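Long-range contacts in DNA polymerase III, gamma subunit-related protein (Thermotoga maritima, PDB 2GNO), which probably binds DNA and resembles the gamma and delta' subunits of the bacterial clamp loader, with a P-loop NTPase-like domain and helical domains: residues I19-G25 / V114-R120; R32-L36 / I87-C91. All coordinates share one frame; numbering follows the deposited sequence. Where two conformers were deposited one is given.

Contact 1: residues I19-G25 / V114-R120; sequences ISILING and VIVLNTR
The carboxamide of Asn24 lies across from Thr119, with the Thr119 carbonyl oxygen in its amide plane; this bond, ND2 to Thr119 O, is 3.0 Å long and nearly straight, although it reaches the oxygen from above the carbonyl plane. At the Arg120 guanidinium, Gly25 O stands at the edge without a hydrogen bond, touched instead by Arg120 CB at 3.2 Å, and has no polar partner in the model. The strands, 19-24 and 113-119, are parallel neighbours in the core sheet of a P-loop NTPase-like AAA+ fold. Five backbone bonds join them, from Ile115 N to Ile19 O at 2.8 Å through to Thr119 N to Ile23 O at 3.1 Å. On the face with Ile19, Ile21 and Ile23, the CD1 methyl of Ile23 packs 3.6 Å from Val116 CG1, and helices 5-14 and 30-43 cover the row. On the other face, with CG of Leu22 anti to the backbone N (chi1 -179°) and chi2 at 76°, CD1 comes to 3.5 Å from Leu117 CB. Ser20 OG is bonded to Leu106 O. A weak bond, 3.4 Å from Gly25 N, gives Thr119 O a second donor beside Asn24 ND2.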
ATOM      1  N   ILE A  19       1.701  17.543  19.259  1.00 37.13           N
ATOM      2  CA  ILE A  19       2.395  16.259  19.245  1.00 36.12           C
ATOM      3  C   ILE A  19       2.630  15.755  17.838  1.00 37.47           C
ATOM      4  O   ILE A  19       1.782  15.919  16.966  1.00 35.24           O
ATOM      5  CB  ILE A  19       1.653  15.174  20.074  1.00 37.50           C
ATOM      6  CG1 ILE A  19       2.554  13.935  20.287  1.00 37.76           C
ATOM      7  CG2 ILE A  19       0.278  14.798  19.455  1.00 36.34           C
ATOM      8  CD1 ILE A  19       1.977  12.911  21.157  1.00 41.83           C
ATOM      9  N   SER A  20       3.810  15.166  17.649  1.00 37.28           N
ATOM     10  CA  SER A  20       4.230  14.550  16.415  1.00 39.27           C
ATOM     11  C   SER A  20       4.317  13.069  16.743  1.00 38.39           C
ATOM     12  O   SER A  20       4.997  12.680  17.691  1.00 33.66           O
ATOM     13  CB  SER A  20       5.555  15.126  15.944  1.00 41.00           C
ATOM     14  OG  SER A  20       5.354  16.473  15.546  1.00 42.67           O
ATOM     15  N   ILE A  21       3.590  12.255  15.986  1.00 38.02           N
ATOM     16  CA  ILE A  21       3.542  10.811  16.200  1.00 39.17           C
ATOM     17  C   ILE A  21       3.927  10.120  14.913  1.00 39.17           C
ATOM     18  O   ILE A  21       3.666  10.628  13.812  1.00 40.89           O
ATOM     19  CB  ILE A  21       2.089  10.365  16.592  1.00 41.19           C
ATOM     20  CG1 ILE A  21       1.623  11.088  17.861  1.00 46.60           C
ATOM     21  CG2 ILE A  21       2.016   8.836  16.776  1.00 36.86           C
ATOM     22  CD1 ILE A  21       0.146  10.858  18.218  1.00 50.45           C
ATOM     23  N   LEU A  22       4.589   8.986  15.045  1.00 37.27           N
ATOM     24  CA  LEU A  22       4.970   8.188  13.911  1.00 38.00           C
ATOM     25  C   LEU A  22       4.321   6.859  14.154  1.00 37.25           C
ATOM     26  O   LEU A  22       4.615   6.204  15.179  1.00 38.98           O
ATOM     27  CB  LEU A  22       6.480   8.003  13.777  1.00 41.72           C
ATOM     28  CG  LEU A  22       6.880   7.174  12.534  1.00 45.05           C
ATOM     29  CD1 LEU A  22       6.765   7.969  11.262  1.00 44.53           C
ATOM     30  CD2 LEU A  22       8.243   6.721  12.688  1.00 53.42           C
ATOM     31  N   ILE A  23       3.426   6.470  13.244  1.00 34.25           N
ATOM     32  CA  ILE A  23       2.747   5.179  13.313  1.00 31.12           C
ATOM     33  C   ILE A  23       3.589   4.260  12.449  1.00 31.05           C
ATOM     34  O   ILE A  23       3.721   4.475  11.237  1.00 28.69           O
ATOM     35  CB  ILE A  23       1.279   5.268  12.893  1.00 30.32           C
ATOM     36  CG1 ILE A  23       0.558   6.134  13.939  1.00 33.70           C
ATOM     37  CG2 ILE A  23       0.660   3.867  12.830  1.00 26.27           C
ATOM     38  CD1 ILE A  23      -0.844   6.406  13.684  1.00 42.03           C
ATOM     39  N   ASN A  24       4.125   3.216  13.088  1.00 31.39           N
ATOM     40  CA  ASN A  24       5.039   2.272  12.467  1.00 29.34           C
ATOM     41  C   ASN A  24       4.527   0.834  12.471  1.00 28.90           C
ATOM     42  O   ASN A  24       4.032   0.339  13.490  1.00 25.95           O
ATOM     43  CB  ASN A  24       6.355   2.384  13.258  1.00 30.64           C
ATOM     44  CG  ASN A  24       7.514   1.581  12.668  1.00 26.90           C
ATOM     45  OD1 ASN A  24       8.336   1.100  13.426  1.00 32.75           O
ATOM     46  ND2 ASN A  24       7.590   1.452  11.335  1.00 25.70           N
ATOM     47  N   GLY A  25       4.632   0.146  11.342  1.00 28.53           N
ATOM     48  CA  GLY A  25       4.159  -1.243  11.293  1.00 28.82           C
ATOM     49  C   GLY A  25       4.638  -1.976  10.068  1.00 29.82           C
ATOM     50  O   GLY A  25       5.011  -1.345   9.081  1.00 28.87           O
ATOM     51  N   VAL A 114      -1.740  18.008  15.771  1.00 25.64           N
ATOM     52  CA  VAL A 114      -1.342  16.609  15.904  1.00 23.35           C
ATOM     53  C   VAL A 114      -0.778  16.260  14.544  1.00 22.75           C
ATOM     54  O   VAL A 114      -1.492  16.356  13.560  1.00 21.83           O
ATOM     55  CB  VAL A 114      -2.495  15.685  16.235  1.00 25.35           C
ATOM     56  CG1 VAL A 114      -1.994  14.231  16.327  1.00 23.17           C
ATOM     57  CG2 VAL A 114      -3.161  16.124  17.534  1.00 26.94           C
ATOM     58  N   ILE A 115       0.499  15.903  14.473  1.00 21.69           N
ATOM     59  CA  ILE A 115       1.109  15.527  13.204  1.00 23.76           C
ATOM     60  C   ILE A 115       1.234  14.019  13.273  1.00 24.76           C
ATOM     61  O   ILE A 115       1.825  13.495  14.227  1.00 27.66           O
ATOM     62  CB  ILE A 115       2.468  16.193  12.961  1.00 21.83           C
ATOM     63  CG1 ILE A 115       2.320  17.728  13.003  1.00 28.85           C
ATOM     64  CG2 ILE A 115       3.024  15.714  11.619  1.00 26.89           C
ATOM     65  CD1 ILE A 115       3.656  18.500  12.873  1.00 26.75           C
ATOM     66  N   VAL A 116       0.635  13.330  12.296  1.00 23.04           N
ATOM     67  CA  VAL A 116       0.634  11.872  12.245  1.00 24.06           C
ATOM     68  C   VAL A 116       1.401  11.410  11.011  1.00 27.68           C
ATOM     69  O   VAL A 116       0.889  11.407   9.911  1.00 27.23           O
ATOM     70  CB  VAL A 116      -0.809  11.312  12.170  1.00 25.76           C
ATOM     71  CG1 VAL A 116      -0.790   9.770  12.402  1.00 28.18           C
ATOM     72  CG2 VAL A 116      -1.679  11.985  13.228  1.00 28.38           C
ATOM     73  N   LEU A 117       2.650  11.029  11.217  1.00 30.22           N
ATOM     74  CA  LEU A 117       3.485  10.522  10.172  1.00 26.57           C
ATOM     75  C   LEU A 117       3.337   9.011  10.225  1.00 27.51           C
ATOM     76  O   LEU A 117       2.982   8.459  11.275  1.00 29.94           O
ATOM     77  CB  LEU A 117       4.947  10.856  10.471  1.00 28.04           C
ATOM     78  CG  LEU A 117       5.366  12.305  10.724  1.00 29.81           C
ATOM     79  CD1 LEU A 117       6.871  12.385  10.913  1.00 35.23           C
ATOM     80  CD2 LEU A 117       4.987  13.157   9.608  1.00 26.34           C
ATOM     81  N   ASN A 118       3.553   8.334   9.106  1.00 27.03           N
ATOM     82  CA  ASN A 118       3.535   6.867   9.109  1.00 29.50           C
ATOM     83  C   ASN A 118       4.585   6.305   8.162  1.00 30.86           C
ATOM     84  O   ASN A 118       4.950   6.919   7.148  1.00 28.84           O
ATOM     85  CB  ASN A 118       2.134   6.243   8.931  1.00 26.46           C
ATOM     86  CG  ASN A 118       1.512   6.531   7.587  1.00 23.88           C
ATOM     87  OD1 ASN A 118       1.975   6.050   6.576  1.00 26.18           O
ATOM     88  ND2 ASN A 118       0.387   7.246   7.588  1.00 17.80           N
ATOM     89  N   THR A 119       5.085   5.138   8.528  1.00 35.22           N
ATOM     90  CA  THR A 119       6.129   4.458   7.767  1.00 38.85           C
ATOM     91  C   THR A 119       6.243   3.040   8.277  1.00 40.96           C
ATOM     92  O   THR A 119       5.738   2.707   9.345  1.00 40.69           O
ATOM     93  CB  THR A 119       7.524   5.124   7.954  1.00 39.74           C
ATOM     94  OG1 THR A 119       8.481   4.541   7.065  1.00 36.84           O
ATOM     95  CG2 THR A 119       8.046   4.979   9.406  1.00 45.61           C
ATOM     96  N   ARG A 120       6.914   2.213   7.506  1.00 44.28           N
ATOM     97  CA  ARG A 120       7.152   0.811   7.858  1.00 45.77           C
ATOM     98  C   ARG A 120       8.658   0.571   8.111  1.00 46.54           C
ATOM     99  O   ARG A 120       9.057  -0.543   8.423  1.00 46.31           O
ATOM    100  CB  ARG A 120       6.712  -0.033   6.665  1.00 45.23           C
ATOM    101  CG  ARG A 120       5.235   0.161   6.213  1.00 47.05           C
ATOM    102  CD  ARG A 120       5.013  -0.504   4.881  1.00 47.24           C
ATOM    103  NE  ARG A 120       5.403  -1.918   4.944  1.00 58.52           N
ATOM    104  CZ  ARG A 120       5.659  -2.712   3.895  1.00 59.88           C
ATOM    105  NH1 ARG A 120       5.611  -2.262   2.634  1.00 58.02           N
ATOM    106  NH2 ARG A 120       6.009  -3.980   4.113  1.00 56.17           N
TER

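Contact 2: residues R32-L36 / I87-C91; sequences REVSL and IVHDC
Ile87, on strand 84-88, meets Ser35 and Leu36 of helix 30-43, where that helix packs on the parallel sheet of the AAA+-type alpha/beta core. Its CG2 methyl touches Ser35 CB at 3.8 Å, while CG1, anti to the carbonyl carbon (chi1 -59°), carries CD1 to 4.0 Å from Leu36 CD2. Val88 turns to the other side of the sheet, toward Leu117. His89 then sends its imidazole between strand and helix. One ring face lies over Ile87 CG2. Arg32 has two conformers, and in the one described its guanidinium lies over the opposite face, its plane inclined by 34° and displaced toward the ring's rim, with NH1 3.5 Å from His89 CG. The aliphatic part of Arg32 covers the same ring, CG lying 3.5 Å from ND1. At the ring's edge, in its plane, sits Leu36 CG, 3.8 Å from CE1. Both ring nitrogens have partners, which should fix the ring's rotation. Asn118 OD1 takes the Asp90 N-H, so Asn118 ND2 probably donates to ND1; this is consistent with a neutral imidazole protonated on NE2, facing Glu54 OE2. Asp90, with a positive phi of 50°, turns the chain away from the strand. In the same Arg32 conformer its OD2 remains 4.3 Å from Arg32 NH1, beyond a salt bridge, whereas NH1 is paired with Asp56 OD2.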
ATOM      1  N   ARG A  32      -1.073   3.294   7.552  0.50 28.47           N
ATOM      2  CA  ARG A  32      -1.826   4.327   6.831  0.50 27.70           C
ATOM      3  C   ARG A  32      -3.281   4.422   7.285  0.50 27.15           C
ATOM      4  O   ARG A  32      -3.793   5.524   7.455  0.50 24.59           O
ATOM      5  CB  ARG A  32      -1.811   4.055   5.328  0.50 27.84           C
ATOM      6  CG  ARG A  32      -0.469   4.252   4.632  0.50 27.64           C
ATOM      7  CD  ARG A  32      -0.483   3.605   3.255  0.50 29.41           C
ATOM      8  NE  ARG A  32      -1.641   4.039   2.465  0.50 31.74           N
ATOM      9  CZ  ARG A  32      -1.704   5.112   1.668  0.50 31.85           C
ATOM     10  NH1 ARG A  32      -0.657   5.888   1.452  0.50 21.87           N
ATOM     11  NH2 ARG A  32      -2.846   5.384   1.037  0.50 39.71           N
ATOM     12  N   GLU A  33      -3.936   3.274   7.455  1.00 25.81           N
ATOM     13  CA  GLU A  33      -5.353   3.216   7.898  1.00 26.06           C
ATOM     14  C   GLU A  33      -5.561   3.605   9.347  1.00 24.74           C
ATOM     15  O   GLU A  33      -6.580   4.211   9.686  1.00 24.18           O
ATOM     16  CB  GLU A  33      -5.953   1.854   7.614  1.00 27.50           C
ATOM     17  CG  GLU A  33      -6.041   1.554   6.128  1.00 34.07           C
ATOM     18  CD  GLU A  33      -6.910   2.530   5.383  1.00 33.94           C
ATOM     19  OE1 GLU A  33      -8.012   2.860   5.858  1.00 38.96           O
ATOM     20  OE2 GLU A  33      -6.491   2.965   4.307  1.00 33.37           O
ATOM     21  N   VAL A  34      -4.617   3.251  10.206  1.00 23.85           N
ATOM     22  CA  VAL A  34      -4.671   3.688  11.596  1.00 22.95           C
ATOM     23  C   VAL A  34      -4.568   5.240  11.629  1.00 24.61           C
ATOM     24  O   VAL A  34      -5.322   5.900  12.371  1.00 22.09           O
ATOM     25  CB  VAL A  34      -3.548   3.045  12.442  1.00 24.49           C
ATOM     26  CG1 VAL A  34      -3.453   3.713  13.825  1.00 27.71           C
ATOM     27  CG2 VAL A  34      -3.803   1.533  12.586  1.00 23.93           C
ATOM     28  N   SER A  35      -3.648   5.781  10.834  1.00 23.23           N
ATOM     29  CA  SER A  35      -3.422   7.225  10.712  1.00 25.22           C
ATOM     30  C   SER A  35      -4.674   7.959  10.251  1.00 26.00           C
ATOM     31  O   SER A  35      -5.035   8.981  10.834  1.00 25.79           O
ATOM     32  CB  SER A  35      -2.264   7.539   9.742  1.00 23.68           C
ATOM     33  OG  SER A  35      -1.068   6.887  10.144  1.00 24.04           O
ATOM     34  N   LEU A  36      -5.311   7.440   9.205  1.00 25.71           N
ATOM     35  CA  LEU A  36      -6.541   8.008   8.646  1.00 25.92           C
ATOM     36  C   LEU A  36      -7.763   7.994   9.547  1.00 24.64           C
ATOM     37  O   LEU A  36      -8.574   8.908   9.519  1.00 25.10           O
ATOM     38  CB  LEU A  36      -6.888   7.314   7.323  1.00 28.02           C
ATOM     39  CG  LEU A  36      -5.996   7.699   6.156  1.00 28.50           C
ATOM     40  CD1 LEU A  36      -6.169   6.735   5.001  1.00 32.47           C
ATOM     41  CD2 LEU A  36      -6.260   9.120   5.713  1.00 28.08           C
ATOM     42  N   ILE A  87      -1.684  14.272   8.252  1.00 20.54           N
ATOM     43  CA  ILE A  87      -1.306  12.891   8.011  1.00 21.82           C
ATOM     44  C   ILE A  87      -0.288  12.851   6.873  1.00 23.03           C
ATOM     45  O   ILE A  87      -0.553  13.376   5.799  1.00 21.90           O
ATOM     46  CB  ILE A  87      -2.521  12.043   7.685  1.00 23.71           C
ATOM     47  CG1 ILE A  87      -3.522  12.103   8.854  1.00 27.68           C
ATOM     48  CG2 ILE A  87      -2.106  10.606   7.429  1.00 25.95           C
ATOM     49  CD1 ILE A  87      -4.894  11.716   8.473  1.00 34.19           C
ATOM     50  N   VAL A  88       0.885  12.279   7.128  1.00 22.89           N
ATOM     51  CA  VAL A  88       1.936  12.179   6.091  1.00 21.75           C
ATOM     52  C   VAL A  88       2.180  10.689   5.921  1.00 22.63           C
ATOM     53  O   VAL A  88       2.769  10.062   6.793  1.00 25.73           O
ATOM     54  CB  VAL A  88       3.228  12.858   6.506  1.00 18.78           C
ATOM     55  CG1 VAL A  88       4.267  12.801   5.353  1.00 30.35           C
ATOM     56  CG2 VAL A  88       2.947  14.300   6.940  1.00 22.60           C
ATOM     57  N   HIS A  89       1.730  10.133   4.802  1.00 23.90           N
ATOM     58  CA  HIS A  89       1.880   8.692   4.562  1.00 24.31           C
ATOM     59  C   HIS A  89       3.251   8.319   4.044  1.00 24.94           C
ATOM     60  O   HIS A  89       3.779   9.023   3.184  1.00 24.68           O
ATOM     61  CB  HIS A  89       0.859   8.204   3.548  1.00 24.69           C
ATOM     62  CG  HIS A  89      -0.569   8.319   4.007  1.00 26.13           C
ATOM     63  ND1 HIS A  89      -1.030   7.689   5.137  1.00 21.42           N
ATOM     64  CD2 HIS A  89      -1.658   8.848   3.411  1.00 21.05           C
ATOM     65  CE1 HIS A  89      -2.321   7.909   5.271  1.00 27.90           C
ATOM     66  NE2 HIS A  89      -2.733   8.595   4.225  1.00 26.27           N
ATOM     67  N   ASP A  90       3.835   7.234   4.549  1.00 25.55           N
ATOM     68  CA  ASP A  90       5.161   6.777   4.083  1.00 26.30           C
ATOM     69  C   ASP A  90       6.194   7.915   4.089  1.00 24.29           C
ATOM     70  O   ASP A  90       6.852   8.196   3.080  1.00 23.12           O
ATOM     71  CB  ASP A  90       4.982   6.095   2.721  1.00 25.09           C
ATOM     72  CG  ASP A  90       4.213   4.779   2.832  1.00 32.63           C
ATOM     73  OD1 ASP A  90       4.540   3.966   3.726  1.00 37.11           O
ATOM     74  OD2 ASP A  90       3.329   4.516   1.998  1.00 27.80           O
ATOM     75  N   CYS A  91       6.377   8.489   5.282  1.00 24.83           N
ATOM     76  CA  CYS A  91       7.235   9.658   5.514  1.00 27.15           C
ATOM     77  C   CYS A  91       8.745   9.550   5.279  1.00 27.38           C
ATOM     78  O   CYS A  91       9.432  10.591   5.239  1.00 28.09           O
ATOM     79  CB  CYS A  91       6.973  10.243   6.896  1.00 24.56           C
ATOM     80  SG  CYS A  91       7.438   9.086   8.127  1.00 34.43           S
TER

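How the contacts relate
The two contacts, their centres about 7 Å apart, join adjoining parts of one core. Strand 19-24 of contact 1 leads into helix 30-43 of contact 2, and strands 113-119 and 84-88 are neighbours in the sheet. Contact 2 is nested within the chain loop that contact 1 closes. Asn118 connects them most directly: its O is 2.8 Å from Cys91 N, a probable hydrogen bond, and its side chain also bonds Ser35 OG. On the other sheet face, Leu22 CD1 packs 3.4 Å from Cys91 SG. The side chain of Leu36 lies about 4 Å from a 2-ethoxyethanol that probably came from the crystallisation liquor, in a pocket completed by Pro47, Ala49 and Val52.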